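Local structure of bifunctional protein PutA (Bdellovibrio bacteriovorus, 5UR2) at residues Val271-Leu276 and Gly304-Tyr309; Asp829-Thr834 and Phe877-Ala882; Thr661-Pro666 and Val690-Pro695; Asn926-Arg931 and Asp939-Gly944. The protein probably catalyses both steps of proline catabolism, oxidising proline with a flavin and then glutamate gamma-semialdehyde to L-glutamate with NAD(+). All coordinates share one frame; numbering follows the deposited sequence.

Contact 1 (Val271-Leu276 and Gly304-Tyr309); sequences VIQAYL and GAYWDY. With P5F (N-propargylglycine-modified flavin adenine dinucleotide), chain F.
Tyr275 lays its ring flat over Gly304, and that CH-pi contact is the centre of the contact. Gly304 CA stands 3.4 Å from the centroid of the Tyr275 ring, almost on the ring normal. There is no room for a side chain here: a CB on Gly304 would run into Tyr275 CE1, and phi and psi of Gly304 would also press it against the preceding carbonyl O. The ring gets there because CG of Tyr275 sits between the backbone N and the carbonyl carbon (chi1 74°), folding the side chain back from the type I turn Gln273-Leu276.

One hydrogen bond crosses between the segments. Tyr306 N, at the N-cap of helix 307-317, donates to Tyr275 OH at 2.8 Å. Beyond it, Tyr275 CE2 packs on Trp307 CB at 3.8 Å.

Several further polar bonds go to the modified FAD. Its O2 takes two donors, Gln273 NE2 at 2.7 Å (158° at the hydrogen) and Ala305 N at 2.8 Å, so each segment contributes one N-H to the same flavin oxygen. Gln273 NE2 also bonds Glu241 O. Gly304 O accepts from ribose O2B at 2.7 Å and, weakly, from ribityl O3'.

One face of the Trp307 indole is covered by the adenine, and its NE1 is bonded to Tyr324 O.

Both segments leave the C-terminal ends of neighbouring barrel strands, 268-273 and 298-302, where a TIM barrel carries its active site; here they form part of the FAD pocket of the proline dehydrogenase domain.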
# COMPACT_ATOMS: atom_id res chain seq x y z
N VAL B 271 13.59 -50.72 0.04
CA VAL B 271 12.98 -50.03 -1.10
C VAL B 271 13.87 -48.89 -1.56
O VAL B 271 14.40 -48.12 -0.74
CB VAL B 271 11.58 -49.52 -0.74
CG1 VAL B 271 11.06 -48.62 -1.85
CG2 VAL B 271 10.62 -50.69 -0.55
N ILE B 272 14.02 -48.76 -2.88
CA ILE B 272 14.64 -47.59 -3.49
C ILE B 272 13.62 -46.95 -4.43
O ILE B 272 12.95 -47.65 -5.19
CB ILE B 272 15.93 -47.98 -4.23
CG1 ILE B 272 17.04 -48.34 -3.22
CG2 ILE B 272 16.39 -46.85 -5.15
CD1 ILE B 272 17.49 -47.17 -2.35
N GLN B 273 13.52 -45.61 -4.36
CA GLN B 273 12.55 -44.82 -5.14
C GLN B 273 13.25 -44.15 -6.31
O GLN B 273 14.03 -43.21 -6.13
CB GLN B 273 11.86 -43.77 -4.27
CG GLN B 273 11.10 -44.36 -3.06
CD GLN B 273 11.24 -43.51 -1.81
OE1 GLN B 273 12.32 -42.99 -1.52
NE2 GLN B 273 10.16 -43.39 -1.04
N ALA B 274 12.97 -44.62 -7.53
CA ALA B 274 13.64 -44.09 -8.71
C ALA B 274 13.25 -42.65 -9.03
O ALA B 274 13.92 -42.02 -9.84
CB ALA B 274 13.35 -44.98 -9.94
N TYR B 275 12.20 -42.11 -8.43
CA TYR B 275 11.92 -40.71 -8.73
C TYR B 275 12.82 -39.76 -7.96
O TYR B 275 12.71 -38.54 -8.15
CB TYR B 275 10.43 -40.39 -8.50
CG TYR B 275 9.91 -40.26 -7.07
CD1 TYR B 275 10.67 -40.64 -5.95
CD2 TYR B 275 8.61 -39.78 -6.85
CE1 TYR B 275 10.14 -40.51 -4.64
CE2 TYR B 275 8.08 -39.65 -5.57
CZ TYR B 275 8.84 -40.01 -4.47
OH TYR B 275 8.27 -39.88 -3.21
N LEU B 276 13.72 -40.27 -7.10
CA LEU B 276 14.68 -39.43 -6.41
C LEU B 276 15.91 -39.20 -7.27
O LEU B 276 16.40 -40.13 -7.94
CB LEU B 276 15.12 -40.06 -5.08
CG LEU B 276 14.02 -40.17 -4.01
CD1 LEU B 276 14.59 -40.78 -2.72
CD2 LEU B 276 13.37 -38.80 -3.76
N GLY B 304 7.95 -44.02 -6.66
CA GLY B 304 7.87 -43.18 -5.47
C GLY B 304 6.47 -42.68 -5.16
O GLY B 304 5.73 -42.33 -6.07
N ALA B 305 6.10 -42.65 -3.88
CA ALA B 305 4.73 -42.37 -3.45
C ALA B 305 4.49 -40.95 -2.95
O ALA B 305 3.35 -40.60 -2.65
CB ALA B 305 4.30 -43.36 -2.35
N TYR B 306 5.53 -40.13 -2.80
CA TYR B 306 5.36 -38.85 -2.12
C TYR B 306 5.67 -37.66 -3.02
O TYR B 306 6.18 -36.63 -2.56
CB TYR B 306 6.22 -38.82 -0.85
CG TYR B 306 6.05 -40.04 0.06
CD1 TYR B 306 5.03 -40.09 1.00
CD2 TYR B 306 6.92 -41.13 -0.02
CE1 TYR B 306 4.86 -41.20 1.83
CE2 TYR B 306 6.76 -42.24 0.79
CZ TYR B 306 5.73 -42.27 1.72
OH TYR B 306 5.56 -43.37 2.53
N TRP B 307 5.35 -37.77 -4.32
CA TRP B 307 5.82 -36.78 -5.29
C TRP B 307 5.28 -35.39 -4.98
O TRP B 307 6.04 -34.43 -4.86
CB TRP B 307 5.46 -37.20 -6.72
CG TRP B 307 6.13 -36.30 -7.72
CD1 TRP B 307 7.37 -36.48 -8.26
CD2 TRP B 307 5.63 -35.07 -8.26
NE1 TRP B 307 7.66 -35.45 -9.13
CE2 TRP B 307 6.62 -34.57 -9.15
CE3 TRP B 307 4.45 -34.35 -8.09
CZ2 TRP B 307 6.46 -33.38 -9.86
CZ3 TRP B 307 4.28 -33.16 -8.80
CH2 TRP B 307 5.28 -32.69 -9.68
N ASP B 308 3.95 -35.26 -4.88
CA ASP B 308 3.36 -33.96 -4.54
C ASP B 308 3.89 -33.44 -3.21
O ASP B 308 4.25 -32.26 -3.10
CB ASP B 308 1.83 -34.06 -4.48
CG ASP B 308 1.22 -34.33 -5.83
OD1 ASP B 308 1.23 -33.42 -6.68
OD2 ASP B 308 0.72 -35.45 -6.04
N TYR B 309 3.93 -34.30 -2.18
CA TYR B 309 4.45 -33.88 -0.88
C TYR B 309 5.87 -33.33 -1.00
O TYR B 309 6.18 -32.27 -0.42
CB TYR B 309 4.41 -35.04 0.11
CG TYR B 309 5.16 -34.76 1.40
CD1 TYR B 309 4.56 -34.09 2.47
CD2 TYR B 309 6.49 -35.16 1.55
CE1 TYR B 309 5.26 -33.84 3.65
CE2 TYR B 309 7.20 -34.91 2.72
CZ TYR B 309 6.58 -34.25 3.77
OH TYR B 309 7.29 -34.00 4.93
PA P5F F . 3.73 -44.88 -13.45
O1A P5F F . 4.55 -45.45 -14.65
O2A P5F F . 2.51 -44.15 -13.75
O5B P5F F . 4.45 -43.86 -12.61
C5B P5F F . 3.84 -42.94 -11.71
C4B P5F F . 4.93 -42.34 -10.81
O4B P5F F . 5.76 -41.42 -11.47
C3B P5F F . 4.47 -41.60 -9.59
O3B P5F F . 4.08 -42.45 -8.57
C2B P5F F . 5.65 -40.80 -9.23
O2B P5F F . 6.55 -41.60 -8.54
C1B P5F F . 6.23 -40.46 -10.56
N9A P5F F . 5.86 -39.16 -11.06
C8A P5F F . 4.58 -38.67 -11.28
N7A P5F F . 4.69 -37.42 -11.77
C5A P5F F . 6.03 -37.07 -11.89
C6A P5F F . 6.72 -35.93 -12.30
N6A P5F F . 6.01 -34.77 -12.76
N1A P5F F . 8.07 -35.89 -12.27
C2A P5F F . 8.78 -36.96 -11.85
N3A P5F F . 8.13 -38.08 -11.41
C4A P5F F . 6.80 -38.17 -11.42
N1 P5F F . 6.43 -45.95 -3.05
C2 P5F F . 7.38 -45.42 -2.10
O2 P5F F . 7.82 -44.13 -2.26
N3 P5F F . 7.86 -46.23 -1.02
C4 P5F F . 7.43 -47.57 -0.83
O4 P5F F . 7.95 -48.30 0.25
C4X P5F F . 6.43 -48.12 -1.83
N5 P5F F . 5.81 -49.43 -1.65
C5X P5F F . 5.22 -50.03 -2.86
C6 P5F F . 5.07 -51.52 -2.96
C7 P5F F . 4.58 -52.10 -4.16
C7M P5F F . 4.44 -53.61 -4.25
C8 P5F F . 4.22 -51.28 -5.27
C8M P5F F . 3.70 -51.87 -6.56
C9 P5F F . 4.36 -49.88 -5.19
C9A P5F F . 4.87 -49.25 -3.93
N10 P5F F . 5.04 -47.80 -3.86
C10 P5F F . 5.97 -47.31 -2.88
C1' P5F F . 4.44 -46.87 -4.85
C2' P5F F . 5.30 -46.73 -6.11
O2' P5F F . 6.46 -46.07 -5.78
C3' P5F F . 4.62 -46.01 -7.27
O3' P5F F . 4.34 -44.72 -6.88
C4' P5F F . 3.32 -46.64 -7.76
O4' P5F F . 3.41 -48.00 -7.50
C5' P5F F . 2.93 -46.31 -9.21
O5' P5F F . 4.02 -46.30 -10.11
P P5F F . 4.02 -46.91 -11.61
O1P P5F F . 5.38 -47.43 -12.20
O2P P5F F . 2.83 -47.94 -11.49
O3P P5F F . 3.13 -45.80 -12.44
C21 P5F F . 4.46 -48.77 0.49
C22 P5F F . 5.19 -49.21 -0.56
C23 P5F F . 5.14 -48.21 1.75

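Contact 2 (Asp829-Thr834 and Phe877-Ala882); sequences DRILGT and FGPVVA
Ile831 reaches from helix 825-841 onto the loop Phe877-Pro879 and the first residue of strand 880-886, a helix-on-sheet contact in the aldehyde dehydrogenase fold. Its CB points at the loop, and the side chain splits there. CG2, anti to the backbone N, runs toward the strand: it comes to 4.1 Å from Val880 CG2, the two side chains running antiparallel alongside one another, and it lies 4.3 Å from Pro879 CD. Pro879 is the centre of an inverse gamma turn that leads into the strand. The other branch goes through CG1, anti to the carbonyl carbon (chi1 -66°), and ends in CD1, which rests on backbone: Gly878 CA is 3.8 Å away, and a CB on that glycine would collide with this methyl.

One residue earlier, Arg830 bends at chi3 to bring its guanidinium down to the loop, where NH1 is hydrogen-bonded to Ile876 O. The Phe877 side chain leads off the other way, to about 4 Å from that of Cys780, the predicted active-site cysteine, which is consistent with the loop lying between this helix and the predicted active site. Arg830 NH2 stops 4.0 Å from Phe877 CB.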
# COMPACT_ATOMS: atom_id res chain seq x y z
N ASP B 829 10.66 -20.15 39.15
CA ASP B 829 9.89 -20.15 40.39
C ASP B 829 8.45 -19.71 40.16
O ASP B 829 7.52 -20.25 40.77
CB ASP B 829 10.57 -19.27 41.44
CG ASP B 829 11.88 -19.87 41.96
OD1 ASP B 829 12.05 -21.09 41.89
OD2 ASP B 829 12.74 -19.12 42.41
N ARG B 830 8.25 -18.71 39.31
CA ARG B 830 6.89 -18.26 39.01
C ARG B 830 6.07 -19.38 38.38
O ARG B 830 4.92 -19.63 38.77
CB ARG B 830 6.95 -17.03 38.09
CG ARG B 830 5.60 -16.54 37.62
CD ARG B 830 5.73 -15.36 36.66
NE ARG B 830 6.44 -15.69 35.42
CZ ARG B 830 5.95 -16.46 34.46
NH1 ARG B 830 4.75 -17.00 34.60
NH2 ARG B 830 6.65 -16.70 33.36
N ILE B 831 6.67 -20.09 37.42
CA ILE B 831 5.94 -21.14 36.71
C ILE B 831 5.63 -22.31 37.64
O ILE B 831 4.51 -22.83 37.64
CB ILE B 831 6.74 -21.59 35.48
CG1 ILE B 831 6.82 -20.44 34.47
CG2 ILE B 831 6.09 -22.82 34.86
CD1 ILE B 831 7.86 -20.66 33.39
N LEU B 832 6.60 -22.75 38.44
CA LEU B 832 6.32 -23.83 39.39
C LEU B 832 5.26 -23.41 40.40
O LEU B 832 4.51 -24.26 40.90
CB LEU B 832 7.59 -24.27 40.11
CG LEU B 832 8.26 -25.52 39.56
CD1 LEU B 832 8.79 -25.30 38.16
CD2 LEU B 832 9.33 -26.05 40.50
N GLY B 833 5.20 -22.12 40.74
CA GLY B 833 4.13 -21.67 41.61
C GLY B 833 2.76 -21.77 40.96
O GLY B 833 1.79 -22.21 41.58
N THR B 834 2.66 -21.37 39.68
CA THR B 834 1.41 -21.53 38.96
C THR B 834 1.01 -23.00 38.88
O THR B 834 -0.16 -23.35 39.06
CB THR B 834 1.54 -20.93 37.56
OG1 THR B 834 1.72 -19.52 37.68
CG2 THR B 834 0.29 -21.19 36.72
N PHE B 877 3.56 -18.09 30.02
CA PHE B 877 4.86 -18.08 29.35
C PHE B 877 5.72 -19.25 29.82
O PHE B 877 6.92 -19.10 30.08
CB PHE B 877 5.59 -16.75 29.55
CG PHE B 877 6.10 -16.15 28.28
CD1 PHE B 877 5.21 -15.58 27.36
CD2 PHE B 877 7.45 -16.15 27.98
CE1 PHE B 877 5.66 -15.03 26.17
CE2 PHE B 877 7.92 -15.61 26.80
CZ PHE B 877 7.02 -15.04 25.89
N GLY B 878 5.09 -20.42 29.94
CA GLY B 878 5.75 -21.63 30.37
C GLY B 878 5.08 -22.84 29.76
O GLY B 878 4.08 -22.74 29.03
N PRO B 879 5.65 -24.09 30.05
CA PRO B 879 5.12 -25.32 29.43
C PRO B 879 3.90 -25.86 30.16
O PRO B 879 3.91 -26.95 30.73
CB PRO B 879 6.33 -26.26 29.50
CG PRO B 879 7.03 -25.85 30.76
CD PRO B 879 6.84 -24.35 30.88
N VAL B 880 2.83 -25.07 30.16
CA VAL B 880 1.64 -25.33 30.98
C VAL B 880 0.41 -25.15 30.10
O VAL B 880 0.19 -24.06 29.55
CB VAL B 880 1.59 -24.39 32.20
CG1 VAL B 880 0.34 -24.64 33.08
CG2 VAL B 880 2.85 -24.56 33.05
N VAL B 881 -0.38 -26.21 29.95
CA VAL B 881 -1.53 -26.23 29.05
C VAL B 881 -2.80 -26.48 29.85
O VAL B 881 -2.84 -27.39 30.70
CB VAL B 881 -1.38 -27.31 27.96
CG1 VAL B 881 -2.65 -27.38 27.11
CG2 VAL B 881 -0.14 -27.04 27.12
N ALA B 882 -3.85 -25.73 29.54
CA ALA B 882 -5.18 -25.97 30.09
C ALA B 882 -6.06 -26.55 28.98
O ALA B 882 -6.33 -25.88 27.98
CB ALA B 882 -5.80 -24.67 30.63

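Contact 3 (Thr661-Pro666 and Val690-Pro695); sequences TVVMKP and VINFLP
Val690 starts the parallel pairing: its O takes the N-H of Val662 at 2.8 Å, just ahead of strand 691-693. Ile691 comes next, on the same face of the sheet as Val662 and Met664, and its CG2 meets Met664 CE at 3.7 Å. Asn692 points to the other face, beside Val663, and grips Val662 O twice: its backbone N donates at 2.8 Å and its ND2 at 3.2 Å, one from each side of the plane of that carbonyl. With CG anti to the carbonyl carbon (chi1 -56°), ND2 can lean across to Val662 O; ND2 also bonds Gly689 O, and OD1 accepts from Asn502 N. Asn692 O then receives Met664 N in a nearly straight bond, 175° at the hydrogen.

Phe693 shares the face of Met664, whose CE touches its CD1, while Pro666 CG abuts its CE1 at 3.8 Å. Leu694 N closes the ladder on Met664 O at 2.9 Å, and its CB and CD2 lie against Val663 CG1.

The strands belong to a beta-alpha-beta crossover through helix 671-684. Every touching residue is buried, so the backbone bonds satisfy polar groups inside a largely apolar core, and the second bond to Val662 O probably stiffens that rung.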
# COMPACT_ATOMS: atom_id res chain seq x y z
N THR B 661 17.58 6.87 13.71
CA THR B 661 18.67 6.31 14.51
C THR B 661 18.08 5.58 15.71
O THR B 661 16.89 5.71 16.02
CB THR B 661 19.67 7.39 14.93
OG1 THR B 661 19.03 8.39 15.72
CG2 THR B 661 20.27 8.07 13.68
N VAL B 662 18.92 4.80 16.39
CA VAL B 662 18.45 3.78 17.32
C VAL B 662 19.29 3.76 18.59
O VAL B 662 20.52 3.83 18.53
CB VAL B 662 18.49 2.38 16.66
CG1 VAL B 662 18.19 1.31 17.69
CG2 VAL B 662 17.52 2.31 15.49
N VAL B 663 18.62 3.67 19.74
CA VAL B 663 19.25 3.22 20.98
C VAL B 663 18.56 1.92 21.34
O VAL B 663 17.34 1.91 21.60
CB VAL B 663 19.11 4.24 22.11
CG1 VAL B 663 19.79 3.69 23.37
CG2 VAL B 663 19.68 5.59 21.69
N MET B 664 19.29 0.82 21.33
CA MET B 664 18.70 -0.47 21.65
C MET B 664 19.11 -0.88 23.06
O MET B 664 20.29 -0.80 23.43
CB MET B 664 19.08 -1.54 20.63
CG MET B 664 20.56 -1.81 20.46
SD MET B 664 20.79 -3.31 19.48
CE MET B 664 22.36 -3.00 18.70
N LYS B 665 18.11 -1.27 23.86
CA LYS B 665 18.23 -1.72 25.24
C LYS B 665 17.83 -3.19 25.27
O LYS B 665 16.64 -3.51 25.41
CB LYS B 665 17.34 -0.88 26.15
CG LYS B 665 17.88 -0.66 27.55
CD LYS B 665 18.09 -1.95 28.31
CE LYS B 665 16.76 -2.58 28.69
NZ LYS B 665 16.93 -3.85 29.46
N PRO B 666 18.77 -4.11 25.14
CA PRO B 666 18.40 -5.53 25.10
C PRO B 666 18.00 -6.05 26.47
O PRO B 666 18.32 -5.47 27.51
CB PRO B 666 19.69 -6.21 24.61
CG PRO B 666 20.79 -5.31 25.20
CD PRO B 666 20.22 -3.89 25.11
N VAL B 690 24.50 5.86 14.62
CA VAL B 690 23.24 5.49 13.98
C VAL B 690 22.51 4.43 14.81
O VAL B 690 21.30 4.52 15.02
CB VAL B 690 23.48 5.02 12.53
CG1 VAL B 690 22.19 4.48 11.88
CG2 VAL B 690 24.06 6.18 11.68
N ILE B 691 23.26 3.47 15.34
CA ILE B 691 22.73 2.44 16.22
C ILE B 691 23.62 2.40 17.47
O ILE B 691 24.84 2.33 17.36
CB ILE B 691 22.68 1.07 15.51
CG1 ILE B 691 21.67 1.12 14.36
CG2 ILE B 691 22.30 -0.04 16.47
CD1 ILE B 691 21.82 0.03 13.34
N ASN B 692 23.00 2.50 18.65
CA ASN B 692 23.75 2.48 19.90
C ASN B 692 23.28 1.33 20.78
O ASN B 692 22.08 1.02 20.83
CB ASN B 692 23.62 3.81 20.64
CG ASN B 692 24.06 4.99 19.78
OD1 ASN B 692 25.24 5.35 19.76
ND2 ASN B 692 23.13 5.54 19.01
N PHE B 693 24.23 0.72 21.47
CA PHE B 693 24.03 -0.52 22.23
C PHE B 693 24.08 -0.20 23.72
O PHE B 693 25.16 0.11 24.25
CB PHE B 693 25.11 -1.52 21.86
CG PHE B 693 24.98 -2.85 22.55
CD1 PHE B 693 23.89 -3.68 22.31
CD2 PHE B 693 25.98 -3.29 23.41
CE1 PHE B 693 23.80 -4.92 22.91
CE2 PHE B 693 25.89 -4.53 24.02
CZ PHE B 693 24.81 -5.35 23.78
N LEU B 694 22.93 -0.28 24.38
CA LEU B 694 22.75 0.22 25.74
C LEU B 694 22.22 -0.89 26.65
O LEU B 694 21.06 -0.87 27.06
CB LEU B 694 21.79 1.41 25.75
CG LEU B 694 21.67 2.15 27.10
CD1 LEU B 694 22.92 2.95 27.40
CD2 LEU B 694 20.44 3.03 27.13
N PRO B 695 23.07 -1.86 27.00
CA PRO B 695 22.63 -2.89 27.96
C PRO B 695 22.39 -2.29 29.35
O PRO B 695 22.97 -1.26 29.73
CB PRO B 695 23.81 -3.88 27.97
CG PRO B 695 24.98 -3.06 27.56
CD PRO B 695 24.47 -2.05 26.59

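Contact 4 (Asn926-Arg931 and Asp939-Gly944); sequences NLYVNR and DRHPFG
Asn926 turns its amide end-on to the backbone of Pro942-Gly944 and uses both ends. OD1 accepts from Gly944 N at 3.1 Å, the donor standing nearly along the C=O axis. ND2 gives a hydrogen to Pro942 O at 3.0 Å, approaching from above that carbonyl's plane. Two bonds from one amide fix its rotation, and Lys954 NZ also bonds Pro942 O. The Phe943 side chain crosses Asn926 at about a right angle, with the amide and ring planes 30° apart, and brings CD1 to 3.7 Å from Asn926 OD1.

Farther along the strand, Tyr928 meets His941 at about a right angle, its OH 3.9 Å from His941 CB. Arg931 and His941 point at each other tip to tip, NH1 to NE2 at 3.7 Å, their planes 71° apart. Glu623 of the second subunit bridges the two tips, with a salt bridge to Arg931 NH1 and a hydrogen bond to His941 NE2, and probably holds them close.

Strand 926-929 also pairs in parallel with a strand of that subunit, continuing the sheet across the interface. The Phe943 side chain lies about 3 Å from that of Glu746, a predicted active-site residue, so this corner joins the aldehyde dehydrogenase catalytic region to the dimer interface.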
# COMPACT_ATOMS: atom_id res chain seq x y z
N ASN B 926 -3.64 -13.53 14.26
CA ASN B 926 -3.08 -14.59 13.43
C ASN B 926 -3.91 -15.84 13.66
O ASN B 926 -3.84 -16.45 14.74
CB ASN B 926 -1.61 -14.85 13.73
CG ASN B 926 -0.70 -13.84 13.07
OD1 ASN B 926 -0.45 -12.76 13.61
ND2 ASN B 926 -0.20 -14.20 11.90
N LEU B 927 -4.70 -16.20 12.65
CA LEU B 927 -5.62 -17.32 12.70
C LEU B 927 -5.04 -18.45 11.86
O LEU B 927 -4.62 -18.23 10.72
CB LEU B 927 -6.98 -16.90 12.17
CG LEU B 927 -8.19 -17.77 12.46
CD1 LEU B 927 -9.43 -16.87 12.61
CD2 LEU B 927 -8.37 -18.79 11.38
N TYR B 928 -5.06 -19.67 12.39
CA TYR B 928 -4.51 -20.82 11.69
C TYR B 928 -5.56 -21.90 11.55
O TYR B 928 -6.31 -22.18 12.50
CB TYR B 928 -3.27 -21.39 12.40
CG TYR B 928 -2.13 -20.41 12.44
CD1 TYR B 928 -1.24 -20.32 11.38
CD2 TYR B 928 -1.97 -19.54 13.52
CE1 TYR B 928 -0.21 -19.42 11.39
CE2 TYR B 928 -0.93 -18.64 13.55
CZ TYR B 928 -0.06 -18.59 12.47
OH TYR B 928 0.98 -17.70 12.48
N VAL B 929 -5.60 -22.54 10.38
CA VAL B 929 -6.51 -23.65 10.11
C VAL B 929 -5.69 -24.88 9.78
O VAL B 929 -4.88 -24.87 8.84
CB VAL B 929 -7.51 -23.31 8.99
CG1 VAL B 929 -8.44 -24.48 8.71
CG2 VAL B 929 -8.33 -22.09 9.40
N ASN B 930 -5.86 -25.93 10.58
CA ASN B 930 -5.27 -27.25 10.33
C ASN B 930 -3.74 -27.23 10.33
O ASN B 930 -3.11 -28.01 9.62
CB ASN B 930 -5.82 -27.85 9.03
CG ASN B 930 -7.24 -28.39 9.21
OD1 ASN B 930 -7.62 -28.79 10.31
ND2 ASN B 930 -8.02 -28.42 8.12
N ARG B 931 -3.16 -26.39 11.18
CA ARG B 931 -1.72 -26.43 11.48
C ARG B 931 -1.48 -25.78 12.83
O ARG B 931 -2.39 -25.20 13.43
CB ARG B 931 -0.91 -25.75 10.38
CG ARG B 931 -1.42 -24.36 9.98
CD ARG B 931 -0.26 -23.50 9.51
NE ARG B 931 0.57 -23.11 10.64
CZ ARG B 931 1.76 -22.51 10.55
NH1 ARG B 931 2.29 -22.24 9.36
NH2 ARG B 931 2.42 -22.20 11.66
N ASP B 939 6.61 -12.17 5.91
CA ASP B 939 5.89 -12.15 4.64
C ASP B 939 4.80 -13.21 4.59
O ASP B 939 3.67 -12.92 4.20
CB ASP B 939 6.88 -12.28 3.46
CG ASP B 939 6.20 -12.21 2.10
OD1 ASP B 939 5.55 -11.18 1.79
OD2 ASP B 939 6.35 -13.18 1.31
N ARG B 940 5.10 -14.44 5.02
CA ARG B 940 4.11 -15.52 4.98
C ARG B 940 3.00 -15.32 6.01
O ARG B 940 1.83 -15.59 5.72
CB ARG B 940 4.79 -16.87 5.21
CG ARG B 940 5.89 -17.20 4.24
CD ARG B 940 6.33 -18.63 4.38
NE ARG B 940 7.54 -18.86 3.62
CZ ARG B 940 8.15 -20.04 3.49
NH1 ARG B 940 7.66 -21.13 4.07
NH2 ARG B 940 9.25 -20.11 2.77
N HIS B 941 3.34 -14.90 7.24
CA HIS B 941 2.35 -14.76 8.32
C HIS B 941 2.63 -13.50 9.12
O HIS B 941 3.12 -13.55 10.26
CB HIS B 941 2.38 -15.99 9.24
CG HIS B 941 2.76 -17.26 8.56
ND1 HIS B 941 4.03 -17.79 8.64
CD2 HIS B 941 2.03 -18.13 7.81
CE1 HIS B 941 4.07 -18.92 7.95
NE2 HIS B 941 2.88 -19.14 7.44
N PRO B 942 2.32 -12.33 8.56
CA PRO B 942 2.58 -11.08 9.29
C PRO B 942 1.94 -11.14 10.67
O PRO B 942 0.78 -11.53 10.83
CB PRO B 942 1.92 -10.02 8.40
CG PRO B 942 1.98 -10.61 7.02
CD PRO B 942 1.67 -12.08 7.26
N PHE B 943 2.73 -10.81 11.69
CA PHE B 943 2.47 -11.26 13.05
C PHE B 943 2.10 -10.11 13.98
O PHE B 943 2.83 -9.12 14.07
CB PHE B 943 3.68 -12.02 13.60
CG PHE B 943 3.45 -12.59 14.97
CD1 PHE B 943 2.72 -13.75 15.14
CD2 PHE B 943 3.91 -11.92 16.09
CE1 PHE B 943 2.47 -14.27 16.39
CE2 PHE B 943 3.67 -12.42 17.36
CZ PHE B 943 2.95 -13.61 17.51
N GLY B 944 1.02 -10.27 14.72
CA GLY B 944 0.58 -9.24 15.65
C GLY B 944 -0.91 -9.32 15.85
O GLY B 944 -1.65 -9.91 15.06

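In the fold
From the N terminus, contact 1 comes first, closing the helix-containing connection between two neighbouring strands of the proline dehydrogenase barrel. The other three fall in the aldehyde dehydrogenase part of the chain: contact 3 closes a beta-alpha-beta unit, contact 2 brings helix 825-841 onto the start of strand 880-886, and contact 4 closes a short loop after strand 926-929. All four are in series along the chain, none enclosing or crossing another. Contacts 2 and 4 reach one sheet, their centres about 25 Å apart, and both lie near the predicted active site. Contacts 1 and 4 both touch the second subunit.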